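Local coordinates for triacylglycerol lipase (Yarrowia lipolytica, PDB 3O0D), which probably hydrolyses triacylglycerols, acting as a secreted, N-glycosylated lipase of the alpha/beta-hydrolase fold, at residues D109-I114 with G128-Y133; D122-N127 with V192-F197; F66-Y71 with N134-Q139. All coordinates share one frame; numbering follows the deposited sequence. Where two conformers were deposited one is given.

Helix 127-150 ties the three contacts together: residues 128-133 serve contact 1, residues 134-139 serve contact 3, and strand 124-126 of contact 2 runs straight into its start. The centres of contacts 1 and 2, and of contacts 1 and 3, are about 11 Å apart; those of contacts 2 and 3 about 20 Å. Along the chain the order is 66-71, 109-114, 122-127, 128-133, 134-139, 192-197, so contact 1 is nested within the loop closed by contact 3, whereas contact 2 crosses both. The helix is thereby joined to strand 68-75 of the main sheet, to a glycosylated loop and, through the strand before it, to the start of helix 195-206.

Contact 1: D109-I114 with G128-Y133; sequences DLAANI and GFIQSY. With NAG (2-acetamido-2-deoxy-beta-D-glucopyranose), chain H; NAG (2-acetamido-2-deoxy-beta-D-glucopyranose), chain I.
A type II beta turn from A111 to I114, in the loop between strands 105-107 and 124-126, packs on helix 127-150 of the alpha/beta-hydrolase fold. The one hydrogen bond across the contact runs from Y133 OH to A112 O, the carbonyl of the turn's central peptide, at 2.6 Å. The hydroxyl comes in above the carbonyl plane, 36° out of it, while A112 O lies at the edge of the phenol, near the ring plane. CG of Y133 is anti to the backbone N (chi1 160°), which sends the ring out from the helix to the turn.

Apolar packing lies beside this bond. A111 CB sits obliquely to the ring, 3.6 Å from Y133 CE2, and also meets I130 CG2 at 3.9 Å one helical turn earlier. F108 adds an edge-to-face ring contact to Y133. An alanine in place of Y133 would remove the ring and the hydroxyl, and would probably leave the turn less firmly held on the helix.

Two N-linked sugars flank the turn. N113, which takes the left-handed backbone conformation that a type II turn asks of its third residue (phi 67°), carries one N-acetylglucosamine on ND2. The second, linked to N134 on the same helix, brings its acetyl methyl C8 to 3.7 Å from I130 CG2, and its N2 donates almost straight to L110 O at 3.1 Å.

Contact 2: D122-N127 with V192-F197; sequences DCLVHN and VGNAGF
N194 is the N-cap of helix 195-206, and just before it G193 forms a single beta bridge with V125 of the short strand 124-126. The bridge is an antiparallel, non-hydrogen-bonded pair: N194 N donates to L124 O in the carbonyl plane at 3.1 Å, and H126 N to V192 O nearly along the C=O axis at 3.0 Å. G193 has no CB, and L124 O occupies the space where one would lie.

The N194 amide stands between the two backbones. Its CG occupies the crowded position between the backbone N and the carbonyl carbon (chi1 76°), which turns OD1 back to accept from F197 N at 3.0 Å, the capping bond; the same oxygen takes a weak bond from L124 N. ND2 faces D122 and reaches both its backbone O and OD1 by weak bonds. The D122 carboxylate stands almost perpendicular to the amide, their planes 84° apart. D122 OD2 is reached by a water that donates to it and accepts from G196 N, so the first turn of the helix is tied to D122 as well.

On the buried side the F197 ring, with CG anti to the backbone N, is met from two directions. V125 CG1 lies over one face, offset toward the rim, in a CH-pi contact 3.6 Å from the ring centroid; the two side chains cross at about a right angle. L170 and I173 of helix 163-177 also touch F197. C123, which pairs with C120 in a disulfide seen in a structure of this protein, approaches in the plane of the ring and makes a sulfur-aromatic contact at its edge, SG 3.4 Å from F197 CD1.

Contact 3: F66-Y71 with N134-Q139; sequences FDVSGY and NNTYNQ. With NAG (2-acetamido-2-deoxy-beta-D-glucopyranose), chain I; NAG (2-acetamido-2-deoxy-beta-D-glucopyranose), chain H.
Strand 68-75 and helix 127-150 lie against each other here, their short segments 8.3 Å apart at closest approach and inclined at 48°, as a helix packed on the central sheet of the alpha/beta-hydrolase fold. The tight part centres on V68. Its CG2, in the crowded position between the backbone N and the carbonyl carbon, meets T136 OG1 at 3.4 Å, the two side chains crossing at about a right angle, while F59 and I85 of the adjoining strands pack on V68. T136 OG1 is itself hydrogen-bonded to S132 O within the helix. Beside V68 the N135 amide stacks on the D67 carboxylate, their planes 16° apart; that carboxylate is held by L64 N at OD2 and by Q131 NE2 at OD1.

Away from the strand the contact gives way to sugar and solvent. N134 bears an N-acetylglucosamine on ND2, and its OD1 accepts from A112 N. The exposed N138 steadies this sugar, ND2 donating to O6 at 2.9 Å.

Q139 reaches across to the strand: its NE2 donates to V68 O, 3.2 Å away and nearly straight at 170°, and also to N135 O. Both carbonyls lie near its amide plane, while NE2 stands above each carbonyl plane. One amide nitrogen thus links a strand carbonyl to a helix carbonyl, which probably helps to hold the helix at this distance from the strand, alongside the V68 packing.

Contact 1: D109-I114 with G128-Y133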
# COMPACT_ATOMS: atom_id res chain seq x y z
N ASP A 109 2.56 -1.27 18.93
CA ASP A 109 1.97 -2.31 19.78
C ASP A 109 0.65 -1.88 20.45
O ASP A 109 -0.08 -2.72 21.01
CB ASP A 109 3.00 -2.93 20.77
CG ASP A 109 3.49 -1.93 21.82
OD1 ASP A 109 2.73 -0.99 22.15
OD2 ASP A 109 4.65 -2.10 22.33
N LEU A 110 0.27 -0.62 20.34
CA LEU A 110 -1.06 -0.23 20.76
C LEU A 110 -2.14 -0.60 19.77
O LEU A 110 -3.31 -0.53 20.10
CB LEU A 110 -1.08 1.27 21.13
CG LEU A 110 -0.13 1.60 22.31
CD1 LEU A 110 0.04 3.11 22.43
CD2 LEU A 110 -0.58 0.97 23.67
N ALA A 111 -1.75 -1.04 18.56
CA ALA A 111 -2.75 -1.32 17.50
C ALA A 111 -3.36 -2.70 17.69
O ALA A 111 -2.75 -3.57 18.33
CB ALA A 111 -2.06 -1.26 16.15
N ALA A 112 -4.53 -2.91 17.10
CA ALA A 112 -5.26 -4.18 17.24
C ALA A 112 -4.40 -5.39 16.80
O ALA A 112 -3.67 -5.34 15.76
CB ALA A 112 -6.53 -4.18 16.44
N ASN A 113 -4.50 -6.49 17.58
CA ASN A 113 -3.78 -7.73 17.25
C ASN A 113 -2.28 -7.71 17.34
O ASN A 113 -1.62 -8.72 17.01
CB ASN A 113 -4.25 -8.28 15.85
CG ASN A 113 -4.54 -9.76 15.91
OD1 ASN A 113 -4.93 -10.27 16.99
ND2 ASN A 113 -4.35 -10.48 14.77
N ILE A 114 -1.68 -6.60 17.75
CA ILE A 114 -0.27 -6.55 17.94
C ILE A 114 0.10 -6.74 19.42
O ILE A 114 -0.16 -5.87 20.23
CB ILE A 114 0.33 -5.24 17.47
CG1 ILE A 114 -0.20 -4.88 16.07
CG2 ILE A 114 1.80 -5.27 17.55
CD1 ILE A 114 0.12 -5.92 14.95
N GLY A 128 -2.59 8.77 13.11
CA GLY A 128 -3.62 8.67 12.12
C GLY A 128 -3.56 7.32 11.36
O GLY A 128 -4.58 6.76 11.08
N PHE A 129 -2.35 6.93 10.97
CA PHE A 129 -2.17 5.66 10.14
C PHE A 129 -2.48 4.48 11.02
O PHE A 129 -3.04 3.49 10.53
CB PHE A 129 -0.74 5.56 9.60
CG PHE A 129 -0.42 6.68 8.61
CD1 PHE A 129 -1.43 7.20 7.80
CD2 PHE A 129 0.85 7.21 8.54
CE1 PHE A 129 -1.16 8.24 6.96
CE2 PHE A 129 1.11 8.30 7.64
CZ PHE A 129 0.08 8.76 6.88
N ILE A 130 -2.19 4.58 12.33
CA ILE A 130 -2.64 3.50 13.22
C ILE A 130 -4.11 3.42 13.24
O ILE A 130 -4.69 2.31 13.28
CB ILE A 130 -2.12 3.65 14.69
CG1 ILE A 130 -0.61 3.66 14.65
CG2 ILE A 130 -2.77 2.54 15.64
CD1 ILE A 130 0.07 3.48 16.00
N GLN A 131 -4.81 4.56 13.25
CA GLN A 131 -6.23 4.50 13.14
C GLN A 131 -6.76 3.84 11.82
O GLN A 131 -7.80 3.15 11.81
CB GLN A 131 -6.85 5.91 13.26
CG GLN A 131 -8.37 5.98 13.06
CD GLN A 131 -9.17 5.09 14.01
OE1 GLN A 131 -8.70 4.74 15.09
NE2 GLN A 131 -10.38 4.72 13.59
N SER A 132 -6.11 4.12 10.71
CA SER A 132 -6.51 3.53 9.44
C SER A 132 -6.37 1.99 9.50
O SER A 132 -7.25 1.27 9.05
CB SER A 132 -5.62 4.08 8.34
OG SER A 132 -5.57 5.51 8.42
N TYR A 133 -5.25 1.59 10.08
CA TYR A 133 -4.94 0.11 10.30
C TYR A 133 -6.03 -0.44 11.25
O TYR A 133 -6.67 -1.42 11.00
CB TYR A 133 -3.55 -0.13 10.85
CG TYR A 133 -3.60 -1.53 11.46
CD1 TYR A 133 -3.57 -2.63 10.65
CD2 TYR A 133 -3.61 -1.70 12.87
CE1 TYR A 133 -3.67 -3.97 11.20
CE2 TYR A 133 -3.70 -3.01 13.41
CZ TYR A 133 -3.71 -4.10 12.59
OH TYR A 133 -3.77 -5.38 13.15
C1 NAG H . -4.67 -11.90 14.84
C2 NAG H . -4.77 -12.44 13.40
C3 NAG H . -4.92 -13.95 13.46
C4 NAG H . -3.78 -14.57 14.27
C5 NAG H . -3.85 -13.96 15.65
C6 NAG H . -2.92 -14.55 16.73
C7 NAG H . -5.83 -10.94 11.76
C8 NAG H . -7.09 -10.53 11.05
N2 NAG H . -5.93 -11.92 12.66
O3 NAG H . -4.94 -14.46 12.11
O4 NAG H . -4.03 -15.97 14.43
O5 NAG H . -3.61 -12.54 15.48
O6 NAG H . -1.66 -14.69 16.16
O7 NAG H . -4.77 -10.39 11.53
C1 NAG I . -7.34 -0.72 18.08
C2 NAG I . -7.14 0.22 19.26
C3 NAG I . -7.23 -0.63 20.53
C4 NAG I . -8.44 -1.55 20.60
C5 NAG I . -8.57 -2.37 19.33
C6 NAG I . -9.90 -3.09 19.12
C7 NAG I . -5.79 2.19 18.86
C8 NAG I . -4.48 2.87 18.87
N2 NAG I . -5.87 0.90 19.24
O3 NAG I . -7.15 0.21 21.70
O4 NAG I . -8.18 -2.42 21.70
O5 NAG I . -8.49 -1.51 18.19
O6 NAG I . -9.63 -4.16 18.25
O7 NAG I . -6.78 2.82 18.52

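Contact 2: D122-N127 with V192-F197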
# COMPACT_ATOMS: atom_id res chain seq x y z
N ASP A 122 11.21 1.01 19.94
CA ASP A 122 11.18 2.30 19.28
C ASP A 122 10.41 2.24 17.88
O ASP A 122 10.75 2.93 16.95
CB ASP A 122 12.58 2.86 19.19
CG ASP A 122 12.61 4.33 18.77
OD1 ASP A 122 11.66 5.12 19.12
OD2 ASP A 122 13.59 4.67 18.06
N CYS A 123 9.35 1.44 17.83
CA CYS A 123 8.55 1.21 16.61
C CYS A 123 7.31 2.12 16.63
O CYS A 123 6.20 1.66 16.95
CB CYS A 123 8.13 -0.27 16.53
SG CYS A 123 7.02 -0.76 15.18
N LEU A 124 7.52 3.40 16.28
CA LEU A 124 6.55 4.45 16.42
C LEU A 124 5.95 4.82 15.03
O LEU A 124 6.70 4.93 14.04
CB LEU A 124 7.23 5.70 16.99
CG LEU A 124 7.94 5.54 18.36
CD1 LEU A 124 8.45 6.89 18.84
CD2 LEU A 124 7.02 4.99 19.35
N VAL A 125 4.64 5.01 15.03
CA VAL A 125 3.92 5.26 13.81
C VAL A 125 2.87 6.35 13.99
O VAL A 125 2.21 6.49 15.05
CB VAL A 125 3.27 3.99 13.38
CG1 VAL A 125 4.34 2.95 12.97
CG2 VAL A 125 2.53 3.47 14.54
N HIS A 126 2.69 7.10 12.90
CA HIS A 126 1.72 8.20 12.90
C HIS A 126 0.37 7.76 13.44
O HIS A 126 -0.23 6.72 13.07
CB HIS A 126 1.66 8.54 11.40
CG HIS A 126 0.82 9.73 10.98
ND1 HIS A 126 -0.54 9.63 10.78
CD2 HIS A 126 1.19 10.91 10.41
CE1 HIS A 126 -0.99 10.77 10.24
NE2 HIS A 126 0.05 11.55 9.98
N ASN A 127 -0.16 8.52 14.39
CA ASN A 127 -1.36 8.08 15.06
C ASN A 127 -2.58 7.98 14.15
O ASN A 127 -3.52 7.20 14.37
CB ASN A 127 -1.66 9.08 16.20
CG ASN A 127 -2.87 8.68 17.02
N VAL A 192 5.05 6.09 6.94
CA VAL A 192 4.21 5.61 8.01
C VAL A 192 4.78 5.92 9.43
O VAL A 192 4.00 6.23 10.39
CB VAL A 192 3.92 4.09 7.75
CG1 VAL A 192 3.29 3.47 8.94
CG2 VAL A 192 2.89 3.99 6.49
N GLY A 193 6.07 5.77 9.58
CA GLY A 193 6.69 5.85 10.94
C GLY A 193 8.09 6.38 10.98
O GLY A 193 8.62 6.96 10.04
N ASN A 194 8.76 6.12 12.10
CA ASN A 194 10.08 6.62 12.30
C ASN A 194 11.21 5.66 11.93
O ASN A 194 10.96 4.63 11.32
CB ASN A 194 10.12 7.08 13.80
CG ASN A 194 10.25 5.88 14.74
OD1 ASN A 194 9.88 4.75 14.37
ND2 ASN A 194 10.81 6.11 15.95
N ALA A 195 12.47 6.02 12.21
CA ALA A 195 13.62 5.21 11.79
C ALA A 195 13.59 3.84 12.48
O ALA A 195 13.82 2.81 11.87
CB ALA A 195 14.95 5.94 12.00
N GLY A 196 13.26 3.82 13.77
CA GLY A 196 13.01 2.52 14.41
C GLY A 196 12.04 1.63 13.67
O GLY A 196 12.39 0.48 13.40
N PHE A 197 10.83 2.13 13.36
CA PHE A 197 9.82 1.38 12.65
C PHE A 197 10.36 0.97 11.25
O PHE A 197 10.30 -0.20 10.87
CB PHE A 197 8.57 2.24 12.51
CG PHE A 197 7.50 1.64 11.62
CD1 PHE A 197 6.67 0.64 12.05
CD2 PHE A 197 7.41 2.09 10.29
CE1 PHE A 197 5.69 0.13 11.21
CE2 PHE A 197 6.40 1.57 9.38
CZ PHE A 197 5.57 0.62 9.83
O HOH W 1 14.01 5.80 15.87

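Contact 3: F66-Y71 with N134-Q139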
# COMPACT_ATOMS: atom_id res chain seq x y z
N PHE A 66 -9.36 9.52 9.09
CA PHE A 66 -8.46 8.37 8.71
C PHE A 66 -9.11 7.01 8.61
O PHE A 66 -8.39 5.96 8.57
CB PHE A 66 -7.31 8.35 9.66
CG PHE A 66 -6.31 9.43 9.40
CD1 PHE A 66 -5.36 9.31 8.38
CD2 PHE A 66 -6.29 10.58 10.19
CE1 PHE A 66 -4.46 10.28 8.15
CE2 PHE A 66 -5.36 11.57 9.97
CZ PHE A 66 -4.47 11.47 8.96
N ASP A 67 -10.41 6.97 8.51
CA ASP A 67 -11.13 5.72 8.36
C ASP A 67 -11.03 5.20 6.91
O ASP A 67 -10.67 5.96 5.98
CB ASP A 67 -12.56 5.87 8.72
CG ASP A 67 -12.80 5.80 10.25
OD1 ASP A 67 -11.87 5.46 11.03
OD2 ASP A 67 -13.96 6.04 10.62
N VAL A 68 -11.36 3.92 6.75
CA VAL A 68 -11.06 3.20 5.53
C VAL A 68 -12.28 2.52 4.94
O VAL A 68 -13.31 2.25 5.62
CB VAL A 68 -9.87 2.19 5.74
CG1 VAL A 68 -8.57 2.84 6.08
CG2 VAL A 68 -10.31 1.15 6.76
N SER A 69 -12.20 2.12 3.66
CA SER A 69 -13.22 1.37 2.99
C SER A 69 -12.39 0.35 2.12
O SER A 69 -11.18 0.51 2.01
CB SER A 69 -14.01 2.20 2.02
OG SER A 69 -14.79 3.22 2.77
N GLY A 70 -13.09 -0.60 1.57
CA GLY A 70 -12.27 -1.61 0.76
C GLY A 70 -13.04 -2.89 0.72
O GLY A 70 -14.26 -2.98 0.86
N TYR A 71 -12.30 -3.96 0.32
CA TYR A 71 -13.06 -5.22 0.13
C TYR A 71 -12.09 -6.41 0.33
O TYR A 71 -10.87 -6.28 0.37
CB TYR A 71 -13.68 -5.36 -1.29
CG TYR A 71 -12.61 -5.33 -2.43
CD1 TYR A 71 -12.05 -6.54 -2.96
CD2 TYR A 71 -12.25 -4.14 -3.03
CE1 TYR A 71 -11.11 -6.50 -3.98
CE2 TYR A 71 -11.28 -4.10 -4.09
CZ TYR A 71 -10.77 -5.30 -4.55
OH TYR A 71 -9.85 -5.26 -5.59
N ASN A 134 -6.29 0.27 12.35
CA ASN A 134 -7.28 -0.27 13.25
C ASN A 134 -8.62 -0.37 12.71
O ASN A 134 -9.36 -1.30 13.03
CB ASN A 134 -7.27 0.59 14.57
CG ASN A 134 -6.80 -0.16 15.74
OD1 ASN A 134 -5.74 -0.79 15.76
ND2 ASN A 134 -7.61 -0.02 16.83
N ASN A 135 -9.02 0.64 11.95
CA ASN A 135 -10.29 0.69 11.36
C ASN A 135 -10.43 -0.42 10.32
O ASN A 135 -11.49 -0.93 10.09
CB ASN A 135 -10.58 2.12 10.77
CG ASN A 135 -11.97 2.30 10.41
OD1 ASN A 135 -12.95 2.11 11.27
ND2 ASN A 135 -12.21 2.71 9.21
N THR A 136 -9.34 -0.76 9.67
CA THR A 136 -9.42 -1.94 8.75
C THR A 136 -9.65 -3.26 9.58
O THR A 136 -10.59 -3.98 9.30
CB THR A 136 -8.14 -2.13 7.94
OG1 THR A 136 -7.71 -0.92 7.35
CG2 THR A 136 -8.39 -3.18 6.76
N TYR A 137 -8.86 -3.43 10.61
CA TYR A 137 -8.94 -4.64 11.46
C TYR A 137 -10.36 -4.80 12.05
O TYR A 137 -11.03 -5.86 11.96
CB TYR A 137 -7.85 -4.60 12.50
CG TYR A 137 -7.80 -5.90 13.29
CD1 TYR A 137 -6.95 -6.94 12.91
CD2 TYR A 137 -8.68 -6.09 14.33
CE1 TYR A 137 -6.97 -8.16 13.60
CE2 TYR A 137 -8.71 -7.30 15.02
CZ TYR A 137 -7.85 -8.32 14.65
OH TYR A 137 -7.89 -9.50 15.38
N ASN A 138 -10.87 -3.69 12.62
CA ASN A 138 -12.15 -3.79 13.25
C ASN A 138 -13.27 -4.03 12.34
O ASN A 138 -14.31 -4.54 12.79
CB ASN A 138 -12.43 -2.56 14.14
CG ASN A 138 -11.48 -2.45 15.31
OD1 ASN A 138 -11.23 -1.34 15.79
ND2 ASN A 138 -10.96 -3.55 15.80
N GLN A 139 -13.14 -3.69 11.00
CA GLN A 139 -14.21 -3.94 10.07
C GLN A 139 -14.15 -5.30 9.35
O GLN A 139 -15.16 -5.82 8.92
CB GLN A 139 -14.25 -2.86 8.97
CG GLN A 139 -14.68 -1.41 9.49
CD GLN A 139 -14.79 -0.46 8.34
OE1 GLN A 139 -15.79 -0.42 7.62
NE2 GLN A 139 -13.74 0.28 8.14
C1 NAG I . -7.34 -0.72 18.08
C2 NAG I . -7.14 0.22 19.26
C3 NAG I . -7.23 -0.63 20.53
C4 NAG I . -8.44 -1.55 20.60
C5 NAG I . -8.57 -2.37 19.33
C6 NAG I . -9.90 -3.09 19.12
C7 NAG I . -5.79 2.19 18.86
C8 NAG I . -4.48 2.87 18.87
N2 NAG I . -5.87 0.90 19.24
O3 NAG I . -7.15 0.21 21.70
O4 NAG I . -8.18 -2.42 21.70
O5 NAG I . -8.49 -1.51 18.19
O6 NAG I . -9.63 -4.16 18.25
O7 NAG I . -6.78 2.82 18.52
C1 NAG H . -4.67 -11.90 14.84
C2 NAG H . -4.77 -12.44 13.40
C3 NAG H . -4.92 -13.95 13.46
C4 NAG H . -3.78 -14.57 14.27
C5 NAG H . -3.85 -13.96 15.65
C6 NAG H . -2.92 -14.55 16.73
C7 NAG H . -5.83 -10.94 11.76
C8 NAG H . -7.09 -10.53 11.05
N2 NAG H . -5.93 -11.92 12.66
O3 NAG H . -4.94 -14.46 12.11
O4 NAG H . -4.03 -15.97 14.43
O5 NAG H . -3.61 -12.54 15.48
O6 NAG H . -1.66 -14.69 16.16
O7 NAG H . -4.77 -10.39 11.53